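Local coordinates for protein AT-less polyketide synthase (Streptomyces platensis subsp. rosaceus, PDB 4TKT) that probably acts as the ketosynthase domain of an AT-less type I polyketide synthase, condensing acyl units to extend the isomigrastatin polyketide chain, at residues 96-101 with 133-138; 101-106 with 170-175; 191-196 with 254-259; 498-503 with 600-605. One frame throughout, in Å; residues are numbered along the deposited sequence.

Interaction 1 (96-101 with 133-138); sequences RLFLQC and VFAGAM
Phe98 holds its CG anti to the backbone N (chi1 -165°), and this carries the ring from helix 93-109 toward strand 129-136, where it meets Ala135 and Val133. The outermost part of the ring does the touching. CE2 of Phe98 lies 3.9 Å from CB of Ala135, and CZ of Phe98 is at 4.0 Å from the same methyl, which therefore sits against both atoms at an oblique slant to the ring. Val133 comes in differently: its CG1 lies close to the ring plane, at the edge, 4.4 Å from CE2 of Phe98. No hydrogen bond joins the two segments, so the contact is purely apolar, the CE2/CZ end of one ring against two aliphatic side chains. The backbones stay well apart, with CA of Phe98 and CA of Ala135 separated by 8.8 Å, and the ring spans much of that gap. All three touching residues are buried. Val133 and Ala135 send their side chains to the helix, whereas the intervening Phe134 points away and packs on helix 188-202, as expected of alternation along a strand between two helical layers. Around the same ring, Ile165 and Val169 of helix 163-173 and Val253 of strand 252-260 add further packing, while strand 129-136 is hydrogen-bonded through its backbone to its sheet neighbours 179-182 and 208-214.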
loop_
_atom_site.group_PDB
_atom_site.type_symbol
_atom_site.label_atom_id
_atom_site.label_comp_id
_atom_site.label_asym_id
_atom_site.label_seq_id
_atom_site.Cartn_x
_atom_site.Cartn_y
_atom_site.Cartn_z
ATOM N N ARG A 96 -3.528 14.035 -1.280
ATOM C CA ARG A 96 -4.269 13.643 -2.472
ATOM C C ARG A 96 -4.042 12.176 -2.819
ATOM O O ARG A 96 -4.996 11.435 -3.057
ATOM C CB ARG A 96 -3.882 14.526 -3.662
ATOM C CG ARG A 96 -4.307 15.984 -3.528
ATOM C CD ARG A 96 -4.051 16.743 -4.822
ATOM N NE ARG A 96 -3.044 17.787 -4.671
ATOM C CZ ARG A 96 -2.299 18.254 -5.668
ATOM N NH1 ARG A 96 -2.436 17.758 -6.888
ATOM N NH2 ARG A 96 -1.410 19.211 -5.443
ATOM N N LEU A 97 -2.782 11.755 -2.832
ATOM C CA LEU A 97 -2.449 10.389 -3.220
ATOM C C LEU A 97 -2.866 9.368 -2.165
ATOM O O LEU A 97 -3.144 8.214 -2.491
ATOM C CB LEU A 97 -0.951 10.259 -3.505
ATOM C CG LEU A 97 -0.424 11.036 -4.713
ATOM C CD1 LEU A 97 0.917 10.483 -5.171
ATOM C CD2 LEU A 97 -1.427 11.016 -5.851
ATOM N N PHE A 98 -2.910 9.785 -0.904
ATOM C CA PHE A 98 -3.299 8.868 0.158
ATOM C C PHE A 98 -4.806 8.652 0.133
ATOM O O PHE A 98 -5.287 7.560 0.437
ATOM C CB PHE A 98 -2.852 9.382 1.527
ATOM C CG PHE A 98 -2.902 8.336 2.606
ATOM C CD1 PHE A 98 -2.104 7.204 2.526
ATOM C CD2 PHE A 98 -3.745 8.481 3.695
ATOM C CE1 PHE A 98 -2.147 6.235 3.513
ATOM C CE2 PHE A 98 -3.792 7.517 4.687
ATOM C CZ PHE A 98 -2.991 6.391 4.597
ATOM N N LEU A 99 -5.546 9.694 -0.231
ATOM C CA LEU A 99 -6.984 9.565 -0.444
ATOM C C LEU A 99 -7.274 8.478 -1.472
ATOM O O LEU A 99 -8.092 7.591 -1.235
ATOM C CB LEU A 99 -7.589 10.894 -0.902
ATOM C CG LEU A 99 -8.203 11.783 0.179
ATOM C CD1 LEU A 99 -8.652 13.109 -0.413
ATOM C CD2 LEU A 99 -9.369 11.073 0.849
ATOM N N GLN A 100 -6.589 8.550 -2.609
ATOM C CA GLN A 100 -6.782 7.585 -3.686
ATOM C C GLN A 100 -6.308 6.195 -3.270
ATOM O O GLN A 100 -6.916 5.187 -3.625
ATOM C CB GLN A 100 -6.055 8.051 -4.950
ATOM C CG GLN A 100 -6.650 9.324 -5.544
ATOM C CD GLN A 100 -5.995 9.742 -6.846
ATOM O OE1 GLN A 100 -4.883 9.319 -7.162
ATOM N NE2 GLN A 100 -6.686 10.580 -7.612
ATOM N N CYS A 101 -5.224 6.157 -2.506
ATOM C CA CYS A 101 -4.714 4.914 -1.946
ATOM C C CYS A 101 -5.722 4.270 -0.996
ATOM O O CYS A 101 -5.923 3.057 -1.017
ATOM C CB CYS A 101 -3.400 5.171 -1.215
ATOM S SG CYS A 101 -2.674 3.713 -0.452
ATOM N N VAL A 133 -7.948 5.350 11.152
ATOM C CA VAL A 133 -6.996 5.716 10.109
ATOM C C VAL A 133 -5.661 6.131 10.718
ATOM O O VAL A 133 -5.582 7.104 11.465
ATOM C CB VAL A 133 -7.534 6.856 9.220
ATOM C CG1 VAL A 133 -6.573 7.137 8.080
ATOM C CG2 VAL A 133 -8.907 6.495 8.672
ATOM N N PHE A 134 -4.617 5.377 10.395
ATOM C CA PHE A 134 -3.292 5.610 10.948
ATOM C C PHE A 134 -2.292 5.792 9.824
ATOM O O PHE A 134 -1.932 4.835 9.140
ATOM C CB PHE A 134 -2.873 4.450 11.851
ATOM C CG PHE A 134 -3.795 4.228 13.010
ATOM C CD1 PHE A 134 -4.943 3.471 12.863
ATOM C CD2 PHE A 134 -3.522 4.787 14.247
ATOM C CE1 PHE A 134 -5.798 3.271 13.926
ATOM C CE2 PHE A 134 -4.372 4.591 15.314
ATOM C CZ PHE A 134 -5.512 3.832 15.153
ATOM N N ALA A 135 -1.847 7.028 9.635
ATOM C CA ALA A 135 -0.965 7.356 8.526
ATOM C C ALA A 135 0.425 7.738 9.011
ATOM O O ALA A 135 0.577 8.376 10.048
ATOM C CB ALA A 135 -1.564 8.481 7.700
ATOM N N GLY A 136 1.440 7.339 8.254
ATOM C CA GLY A 136 2.804 7.726 8.551
ATOM C C GLY A 136 3.354 8.648 7.482
ATOM O O GLY A 136 3.284 8.341 6.292
ATOM N N ALA A 137 3.892 9.785 7.907
ATOM C CA ALA A 137 4.517 10.736 6.994
ATOM C C ALA A 137 5.500 11.601 7.766
ATOM O O ALA A 137 5.360 11.764 8.976
ATOM C CB ALA A 137 3.471 11.590 6.311
HETATM N N MSE A 138 6.490 12.161 7.077
HETATM C CA MSE A 138 7.514 12.938 7.765
HETATM C C MSE A 138 7.860 14.274 7.102
HETATM O O MSE A 138 8.503 15.118 7.722
HETATM C CB MSE A 138 8.789 12.105 7.914
HETATM C CG MSE A 138 9.444 11.696 6.604
HETATM SE SE MSE A 138 11.139 10.749 6.879
HETATM C CE MSE A 138 12.186 12.191 7.666
#

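Interaction 2 (101-106 with 170-175); sequences CAHTTL and SYFLDA
His103 and Phe172 bring two rings together at the junction of helices 93-109 and 163-173. ND1 of His103 approaches the edge of the Phe172 ring, near its plane, 4.3 Å from CE2 of Phe172; seen from the imidazole, that carbon lies obliquely. Each ring has its own edge-to-face neighbour, Phe80 for His103 and Phe81 for Phe172. Beside the rings, the two helices meet through leucines: CD2 of Leu106 and CD2 of Leu173 stand 3.7 Å apart, with the side chains crossing obliquely. Leu173 has its CG anti to the carbonyl carbon (chi1 -67°), which turns the side chain to the facing helix; of its two methyls CD2, not the extended CD1, makes the touch. Both helices belong to the layer that covers one face of the sheet in this thiolase-type ketosynthase fold, and Leu173 lies where helix 163-173 ends in a Schellman motif. There Asp174 takes positive phi, and its N reaches back to O of Tyr171 at 3.3 Å while N of Ala175 reaches O of Ser170 at 2.8 Å. The carbonyl of Leu173 is met by Arg117 of helix 113-121, whose Leu116 also packs on Leu106. Away from this interface, O of Cys101 accepts from three donors: N of Thr105, OG1 of Thr104 at 2.7 Å and OG1 of Thr105, also at 2.7 Å. The Thr104 hydroxyl sits above the carbonyl plane, 37° out of it, and the two threonine side chains are thus tied back to their own helix.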
loop_
_atom_site.group_PDB
_atom_site.type_symbol
_atom_site.label_atom_id
_atom_site.label_comp_id
_atom_site.label_asym_id
_atom_site.label_seq_id
_atom_site.Cartn_x
_atom_site.Cartn_y
_atom_site.Cartn_z
ATOM N N CYS A 101 -5.224 6.157 -2.506
ATOM C CA CYS A 101 -4.714 4.914 -1.946
ATOM C C CYS A 101 -5.722 4.270 -0.996
ATOM O O CYS A 101 -5.923 3.057 -1.017
ATOM C CB CYS A 101 -3.400 5.171 -1.215
ATOM S SG CYS A 101 -2.674 3.713 -0.452
ATOM N N ALA A 102 -6.347 5.092 -0.158
ATOM C CA ALA A 102 -7.343 4.614 0.794
ATOM C C ALA A 102 -8.516 3.943 0.089
ATOM O O ALA A 102 -8.959 2.867 0.489
ATOM C CB ALA A 102 -7.839 5.759 1.657
ATOM N N HIS A 103 -9.017 4.582 -0.961
ATOM C CA HIS A 103 -10.148 4.040 -1.699
ATOM C C HIS A 103 -9.785 2.726 -2.375
ATOM O O HIS A 103 -10.532 1.750 -2.285
ATOM C CB HIS A 103 -10.649 5.036 -2.743
ATOM C CG HIS A 103 -11.858 4.562 -3.486
ATOM N ND1 HIS A 103 -13.107 4.495 -2.908
ATOM C CD2 HIS A 103 -12.006 4.112 -4.754
ATOM C CE1 HIS A 103 -13.974 4.033 -3.791
ATOM N NE2 HIS A 103 -13.332 3.793 -4.918
ATOM N N THR A 104 -8.637 2.705 -3.047
ATOM C CA THR A 104 -8.183 1.501 -3.736
ATOM C C THR A 104 -8.030 0.333 -2.766
ATOM O O THR A 104 -8.254 -0.818 -3.138
ATOM C CB THR A 104 -6.847 1.733 -4.467
ATOM O OG1 THR A 104 -5.902 2.300 -3.557
ATOM C CG2 THR A 104 -7.033 2.687 -5.628
ATOM N N THR A 105 -7.663 0.631 -1.522
ATOM C CA THR A 105 -7.483 -0.411 -0.516
ATOM C C THR A 105 -8.823 -1.025 -0.127
ATOM O O THR A 105 -8.925 -2.236 0.071
ATOM C CB THR A 105 -6.788 0.121 0.754
ATOM O OG1 THR A 105 -5.588 0.818 0.394
ATOM C CG2 THR A 105 -6.432 -1.029 1.684
ATOM N N LEU A 106 -9.851 -0.190 -0.019
ATOM C CA LEU A 106 -11.187 -0.685 0.284
ATOM C C LEU A 106 -11.707 -1.550 -0.858
ATOM O O LEU A 106 -12.346 -2.577 -0.632
ATOM C CB LEU A 106 -12.150 0.470 0.556
ATOM C CG LEU A 106 -12.339 0.867 2.022
ATOM C CD1 LEU A 106 -11.060 1.434 2.624
ATOM C CD2 LEU A 106 -13.479 1.855 2.157
ATOM N N SER A 170 -10.439 9.928 6.879
ATOM C CA SER A 170 -11.498 9.703 7.860
ATOM C C SER A 170 -12.763 10.463 7.487
ATOM O O SER A 170 -13.869 9.929 7.571
ATOM C CB SER A 170 -11.036 10.120 9.257
ATOM O OG SER A 170 -9.910 9.366 9.665
ATOM N N TYR A 171 -12.586 11.713 7.075
ATOM C CA TYR A 171 -13.701 12.548 6.651
ATOM C C TYR A 171 -14.403 11.933 5.443
ATOM O O TYR A 171 -15.630 11.823 5.410
ATOM C CB TYR A 171 -13.214 13.960 6.326
ATOM C CG TYR A 171 -14.309 14.899 5.876
ATOM C CD1 TYR A 171 -15.194 15.452 6.793
ATOM C CD2 TYR A 171 -14.459 15.233 4.538
ATOM C CE1 TYR A 171 -16.199 16.310 6.389
ATOM C CE2 TYR A 171 -15.461 16.093 4.123
ATOM C CZ TYR A 171 -16.327 16.627 5.055
ATOM O OH TYR A 171 -17.326 17.481 4.654
ATOM N N PHE A 172 -13.614 11.518 4.459
ATOM C CA PHE A 172 -14.150 10.951 3.230
ATOM C C PHE A 172 -14.868 9.627 3.469
ATOM O O PHE A 172 -15.934 9.380 2.905
ATOM C CB PHE A 172 -13.029 10.753 2.209
ATOM C CG PHE A 172 -13.434 9.932 1.023
ATOM C CD1 PHE A 172 -14.308 10.442 0.078
ATOM C CD2 PHE A 172 -12.942 8.649 0.853
ATOM C CE1 PHE A 172 -14.688 9.686 -1.017
ATOM C CE2 PHE A 172 -13.315 7.888 -0.240
ATOM C CZ PHE A 172 -14.188 8.407 -1.176
ATOM N N LEU A 173 -14.276 8.783 4.307
ATOM C CA LEU A 173 -14.825 7.464 4.598
ATOM C C LEU A 173 -15.988 7.518 5.576
ATOM O O LEU A 173 -16.623 6.497 5.841
ATOM C CB LEU A 173 -13.741 6.550 5.174
ATOM C CG LEU A 173 -12.578 6.137 4.278
ATOM C CD1 LEU A 173 -11.640 5.220 5.044
ATOM C CD2 LEU A 173 -13.103 5.452 3.033
ATOM N N ASP A 174 -16.254 8.708 6.111
ATOM C CA ASP A 174 -17.164 8.867 7.240
ATOM C C ASP A 174 -16.747 7.907 8.353
ATOM O O ASP A 174 -17.572 7.184 8.911
ATOM C CB ASP A 174 -18.617 8.625 6.822
ATOM C CG ASP A 174 -19.611 9.063 7.882
ATOM O OD1 ASP A 174 -19.226 9.848 8.776
ATOM O OD2 ASP A 174 -20.779 8.623 7.821
ATOM N N ALA A 175 -15.453 7.896 8.654
ATOM C CA ALA A 175 -14.905 7.026 9.689
ATOM C C ALA A 175 -14.981 7.695 11.056
ATOM O O ALA A 175 -14.751 8.898 11.179
ATOM C CB ALA A 175 -13.473 6.652 9.359
#

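Interaction 3 (191-196 with 254-259); sequences SAIHLA and GAVLLR
Ile193 lies against two residues of strand 252-260 with its two branches. Its CD1 meets CG2 of Val256 at 4.4 Å, and its CG2 meets CD1 of Leu258 at 4.2 Å. One turn on, Ala196 fills in beside the same leucine, its CB 4.0 Å from CD1 of Leu258. That methyl thus packs against two successive positions on the helix face. Leu258 reaches it with CG anti to the carbonyl carbon (chi1 -59°), the chain extended toward the helix. Val256 and Leu258 point to this side, while the intervening Leu257 is turned from it and packs on neighbouring strands. The helix and strand segments run nearly parallel, their axes at 20° and 10.3 Å apart at closest approach, a separation set by side-chain layers with no hydrogen bond between them. Ile275 of strand 273-282 touches both Ile193 and Leu258, and Ala210 of strand 208-214 lies against Ile193 and Ala196. A helix laid with its buried face on a mixed sheet in this way is consistent with the layered thiolase fold, in which ketosynthases carry their nucleophilic cysteine at the N-terminal end of such a central helix.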
loop_
_atom_site.group_PDB
_atom_site.type_symbol
_atom_site.label_atom_id
_atom_site.label_comp_id
_atom_site.label_asym_id
_atom_site.label_seq_id
_atom_site.Cartn_x
_atom_site.Cartn_y
_atom_site.Cartn_z
ATOM N N SER A 191 5.222 2.254 12.379
ATOM C CA SER A 191 4.739 2.773 13.650
ATOM C C SER A 191 3.226 2.952 13.603
ATOM O O SER A 191 2.536 2.717 14.594
ATOM C CB SER A 191 5.424 4.094 13.989
ATOM O OG SER A 191 6.817 3.911 14.156
ATOM N N ALA A 192 2.719 3.367 12.446
ATOM C CA ALA A 192 1.281 3.515 12.247
ATOM C C ALA A 192 0.588 2.164 12.370
ATOM O O ALA A 192 -0.437 2.037 13.041
ATOM C CB ALA A 192 0.987 4.140 10.892
ATOM N N ILE A 193 1.161 1.158 11.721
ATOM C CA ILE A 193 0.651 -0.201 11.798
ATOM C C ILE A 193 0.659 -0.695 13.241
ATOM O O ILE A 193 -0.297 -1.322 13.703
ATOM C CB ILE A 193 1.474 -1.149 10.911
ATOM C CG1 ILE A 193 1.249 -0.797 9.436
ATOM C CG2 ILE A 193 1.119 -2.600 11.197
ATOM C CD1 ILE A 193 2.013 -1.659 8.460
ATOM N N HIS A 194 1.738 -0.389 13.951
ATOM C CA HIS A 194 1.860 -0.736 15.359
ATOM C C HIS A 194 0.709 -0.160 16.179
ATOM O O HIS A 194 0.060 -0.873 16.941
ATOM C CB HIS A 194 3.196 -0.238 15.909
ATOM C CG HIS A 194 3.373 -0.477 17.374
ATOM N ND1 HIS A 194 3.701 -1.710 17.894
ATOM C CD2 HIS A 194 3.259 0.359 18.433
ATOM C CE1 HIS A 194 3.786 -1.623 19.208
ATOM N NE2 HIS A 194 3.522 -0.378 19.561
ATOM N N LEU A 195 0.453 1.133 16.012
ATOM C CA LEU A 195 -0.621 1.794 16.741
ATOM C C LEU A 195 -1.992 1.294 16.298
ATOM O O LEU A 195 -2.910 1.182 17.108
ATOM C CB LEU A 195 -0.532 3.307 16.561
ATOM C CG LEU A 195 0.753 3.933 17.104
ATOM C CD1 LEU A 195 0.736 5.425 16.892
ATOM C CD2 LEU A 195 0.935 3.602 18.581
ATOM N N ALA A 196 -2.124 0.999 15.009
ATOM C CA ALA A 196 -3.370 0.461 14.476
ATOM C C ALA A 196 -3.695 -0.888 15.106
ATOM O O ALA A 196 -4.828 -1.131 15.518
ATOM C CB ALA A 196 -3.290 0.331 12.962
ATOM N N GLY A 254 1.225 3.759 0.203
ATOM C CA GLY A 254 0.683 2.434 0.433
ATOM C C GLY A 254 -0.189 2.375 1.668
ATOM O O GLY A 254 -0.084 3.230 2.551
ATOM N N ALA A 255 -1.052 1.366 1.730
ATOM C CA ALA A 255 -1.923 1.177 2.885
ATOM C C ALA A 255 -2.429 -0.257 2.992
ATOM O O ALA A 255 -2.485 -0.985 2.001
ATOM C CB ALA A 255 -3.096 2.138 2.824
ATOM N N VAL A 256 -2.784 -0.655 4.207
ATOM C CA VAL A 256 -3.429 -1.939 4.440
ATOM C C VAL A 256 -4.688 -1.742 5.272
ATOM O O VAL A 256 -4.757 -0.837 6.105
ATOM C CB VAL A 256 -2.496 -2.934 5.159
ATOM C CG1 VAL A 256 -1.465 -3.488 4.200
ATOM C CG2 VAL A 256 -1.826 -2.271 6.349
ATOM N N LEU A 257 -5.689 -2.582 5.031
ATOM C CA LEU A 257 -6.875 -2.607 5.872
ATOM C C LEU A 257 -6.711 -3.713 6.906
ATOM O O LEU A 257 -6.577 -4.885 6.553
ATOM C CB LEU A 257 -8.140 -2.824 5.037
ATOM C CG LEU A 257 -9.469 -2.523 5.737
ATOM C CD1 LEU A 257 -9.495 -1.095 6.254
ATOM C CD2 LEU A 257 -10.642 -2.766 4.804
ATOM N N LEU A 258 -6.704 -3.334 8.181
ATOM C CA LEU A 258 -6.429 -4.282 9.255
ATOM C C LEU A 258 -7.681 -4.648 10.043
ATOM O O LEU A 258 -8.594 -3.836 10.197
ATOM C CB LEU A 258 -5.368 -3.717 10.198
ATOM C CG LEU A 258 -4.029 -3.387 9.543
ATOM C CD1 LEU A 258 -3.029 -2.932 10.590
ATOM C CD2 LEU A 258 -3.508 -4.590 8.779
ATOM N N ARG A 259 -7.699 -5.870 10.562
ATOM C CA ARG A 259 -8.881 -6.417 11.210
ATOM C C ARG A 259 -8.524 -7.648 12.044
ATOM O O ARG A 259 -7.678 -8.442 11.637
ATOM C CB ARG A 259 -9.924 -6.774 10.152
ATOM C CG ARG A 259 -11.258 -7.186 10.703
ATOM C CD ARG A 259 -12.301 -7.257 9.613
ATOM N NE ARG A 259 -13.634 -7.353 10.190
ATOM C CZ ARG A 259 -14.735 -7.574 9.486
ATOM N NH1 ARG A 259 -14.655 -7.727 8.172
ATOM N NH2 ARG A 259 -15.910 -7.645 10.095
#

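Interaction 4 (498-503 with 600-605); sequences YTLQVG and VALPGY
Thr499, near the end of helix 493-502, gives up the most surface here, followed by Leu602 and Val600 of the irregular 600-605 segment. Its hydroxyl stands beside the backbone N (chi1 -60°), where OG1 accepts a hydrogen bond from N of Val600 at 3.0 Å with an N-H...O angle of 150°. The same OG1 is also bonded to O of Asp495, one turn earlier, and so links helix to passing chain. CG2 of Val600 lies 3.5 Å from OG1 of Thr499, the side chains crossing at about a right angle. The contact fastens a late segment of the chain onto the domain that joins ketosynthase to acyltransferase in related synthases, here the RhiE-like linker. CD1 of Leu602 is the apolar counterpart: it lies 3.8 Å from CG2 of Thr499 and 3.6 Å from CG of Leu500. Replacing Thr499 with an alanine would probably leave N of Val600 without its hydroxyl partner and open a gap beside CD1 of Leu602 where the methyl had packed. Leu500 also packs on Leu479 of helix 469-482 and Val462 and Leu464 of strand 460-466. Farther along, the backbone N-H of Tyr605 is hydrogen-bonded to OE1 of Glu107 of helix 93-109.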
loop_
_atom_site.group_PDB
_atom_site.type_symbol
_atom_site.label_atom_id
_atom_site.label_comp_id
_atom_site.label_asym_id
_atom_site.label_seq_id
_atom_site.Cartn_x
_atom_site.Cartn_y
_atom_site.Cartn_z
ATOM N N TYR A 498 -20.252 -11.176 -6.987
ATOM C CA TYR A 498 -20.445 -10.853 -5.577
ATOM C C TYR A 498 -19.559 -9.688 -5.144
ATOM O O TYR A 498 -20.015 -8.767 -4.461
ATOM C CB TYR A 498 -20.165 -12.080 -4.707
ATOM C CG TYR A 498 -20.319 -11.830 -3.225
ATOM C CD1 TYR A 498 -21.577 -11.727 -2.646
ATOM C CD2 TYR A 498 -19.207 -11.705 -2.402
ATOM C CE1 TYR A 498 -21.725 -11.500 -1.291
ATOM C CE2 TYR A 498 -19.343 -11.479 -1.045
ATOM C CZ TYR A 498 -20.605 -11.376 -0.494
ATOM O OH TYR A 498 -20.752 -11.150 0.855
ATOM N N THR A 499 -18.295 -9.734 -5.553
ATOM C CA THR A 499 -17.335 -8.689 -5.216
ATOM C C THR A 499 -17.776 -7.328 -5.757
ATOM O O THR A 499 -17.705 -6.321 -5.055
ATOM C CB THR A 499 -15.926 -9.023 -5.758
ATOM O OG1 THR A 499 -15.472 -10.262 -5.196
ATOM C CG2 THR A 499 -14.938 -7.928 -5.398
ATOM N N LEU A 500 -18.249 -7.307 -6.998
ATOM C CA LEU A 500 -18.641 -6.055 -7.639
ATOM C C LEU A 500 -19.973 -5.519 -7.123
ATOM O O LEU A 500 -20.288 -4.340 -7.293
ATOM C CB LEU A 500 -18.709 -6.241 -9.153
ATOM C CG LEU A 500 -17.353 -6.481 -9.809
ATOM C CD1 LEU A 500 -17.518 -6.856 -11.270
ATOM C CD2 LEU A 500 -16.486 -5.244 -9.664
ATOM N N GLN A 501 -20.753 -6.386 -6.488
ATOM C CA GLN A 501 -22.045 -5.984 -5.949
ATOM C C GLN A 501 -21.905 -5.330 -4.579
ATOM O O GLN A 501 -22.282 -4.173 -4.393
ATOM C CB GLN A 501 -22.985 -7.188 -5.857
ATOM C CG GLN A 501 -23.583 -7.613 -7.186
ATOM C CD GLN A 501 -24.326 -8.926 -7.092
ATOM O OE1 GLN A 501 -24.706 -9.358 -6.003
ATOM N NE2 GLN A 501 -24.531 -9.575 -8.233
ATOM N N VAL A 502 -21.351 -6.072 -3.628
ATOM C CA VAL A 502 -21.317 -5.625 -2.240
ATOM C C VAL A 502 -19.996 -4.929 -1.892
ATOM O O VAL A 502 -19.855 -4.343 -0.819
ATOM C CB VAL A 502 -21.560 -6.817 -1.283
ATOM C CG1 VAL A 502 -20.328 -7.700 -1.209
ATOM C CG2 VAL A 502 -21.975 -6.331 0.104
ATOM N N GLY A 503 -19.038 -4.971 -2.814
ATOM C CA GLY A 503 -17.727 -4.398 -2.563
ATOM C C GLY A 503 -17.411 -3.139 -3.350
ATOM O O GLY A 503 -16.261 -2.698 -3.388
ATOM N N VAL A 600 -12.795 -11.225 -4.299
ATOM C CA VAL A 600 -11.568 -11.399 -5.065
ATOM C C VAL A 600 -10.966 -10.057 -5.446
ATOM O O VAL A 600 -11.638 -9.026 -5.394
ATOM C CB VAL A 600 -11.804 -12.227 -6.343
ATOM C CG1 VAL A 600 -12.135 -13.669 -5.991
ATOM C CG2 VAL A 600 -12.907 -11.603 -7.189
ATOM N N ALA A 601 -9.696 -10.079 -5.828
ATOM C CA ALA A 601 -8.998 -8.865 -6.224
ATOM C C ALA A 601 -9.382 -8.460 -7.642
ATOM O O ALA A 601 -9.100 -9.174 -8.601
ATOM C CB ALA A 601 -7.495 -9.056 -6.114
ATOM N N LEU A 602 -10.032 -7.308 -7.761
ATOM C CA LEU A 602 -10.426 -6.774 -9.057
ATOM C C LEU A 602 -9.853 -5.371 -9.220
ATOM O O LEU A 602 -9.526 -4.722 -8.228
ATOM C CB LEU A 602 -11.950 -6.761 -9.186
ATOM C CG LEU A 602 -12.608 -8.141 -9.189
ATOM C CD1 LEU A 602 -14.115 -8.016 -9.122
ATOM C CD2 LEU A 602 -12.194 -8.919 -10.424
ATOM N N PRO A 603 -9.709 -4.906 -10.472
ATOM C CA PRO A 603 -9.187 -3.558 -10.731
ATOM C C PRO A 603 -9.934 -2.470 -9.965
ATOM O O PRO A 603 -11.160 -2.531 -9.834
ATOM C CB PRO A 603 -9.389 -3.393 -12.239
ATOM C CG PRO A 603 -9.308 -4.776 -12.770
ATOM C CD PRO A 603 -9.920 -5.662 -11.720
ATOM N N GLY A 604 -9.189 -1.492 -9.460
ATOM C CA GLY A 604 -9.766 -0.391 -8.711
ATOM C C GLY A 604 -10.340 0.685 -9.611
ATOM O O GLY A 604 -10.193 0.624 -10.830
ATOM N N TYR A 605 -10.995 1.672 -9.006
ATOM C CA TYR A 605 -11.600 2.770 -9.752
ATOM C C TYR A 605 -10.559 3.528 -10.572
ATOM O O TYR A 605 -9.473 3.828 -10.079
ATOM C CB TYR A 605 -12.320 3.734 -8.803
ATOM C CG TYR A 605 -13.069 4.842 -9.512
ATOM C CD1 TYR A 605 -12.444 6.041 -9.829
ATOM C CD2 TYR A 605 -14.404 4.685 -9.867
ATOM C CE1 TYR A 605 -13.126 7.049 -10.479
ATOM C CE2 TYR A 605 -15.092 5.691 -10.516
ATOM C CZ TYR A 605 -14.449 6.869 -10.820
ATOM O OH TYR A 605 -15.127 7.875 -11.468
#

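Interactions 1 and 2 share Cys101 on helix 93-109, their centres about 10 Å apart; CG2 of Val133 and OG of Ser170 touch at 3.2 Å. Across the sheet from helix 93-109 lies the helix of interaction 3, a contact centred about 11 Å from interaction 1 and about 13 Å from interaction 2. SG of Cys101 packs 3.5 Å from C of Gly254, and CD1 of Phe134 meets CB of Ala196 at 3.5 Å, so strands 129-136 and 252-260 are sandwiched between helical layers. Interaction 4 joins the linker domain and touches interaction 2, where NE2 of His103 is 4.0 Å from CB of Tyr605. A glycerol, probably from crystallisation, lies about 4 Å from the Val600 side chain.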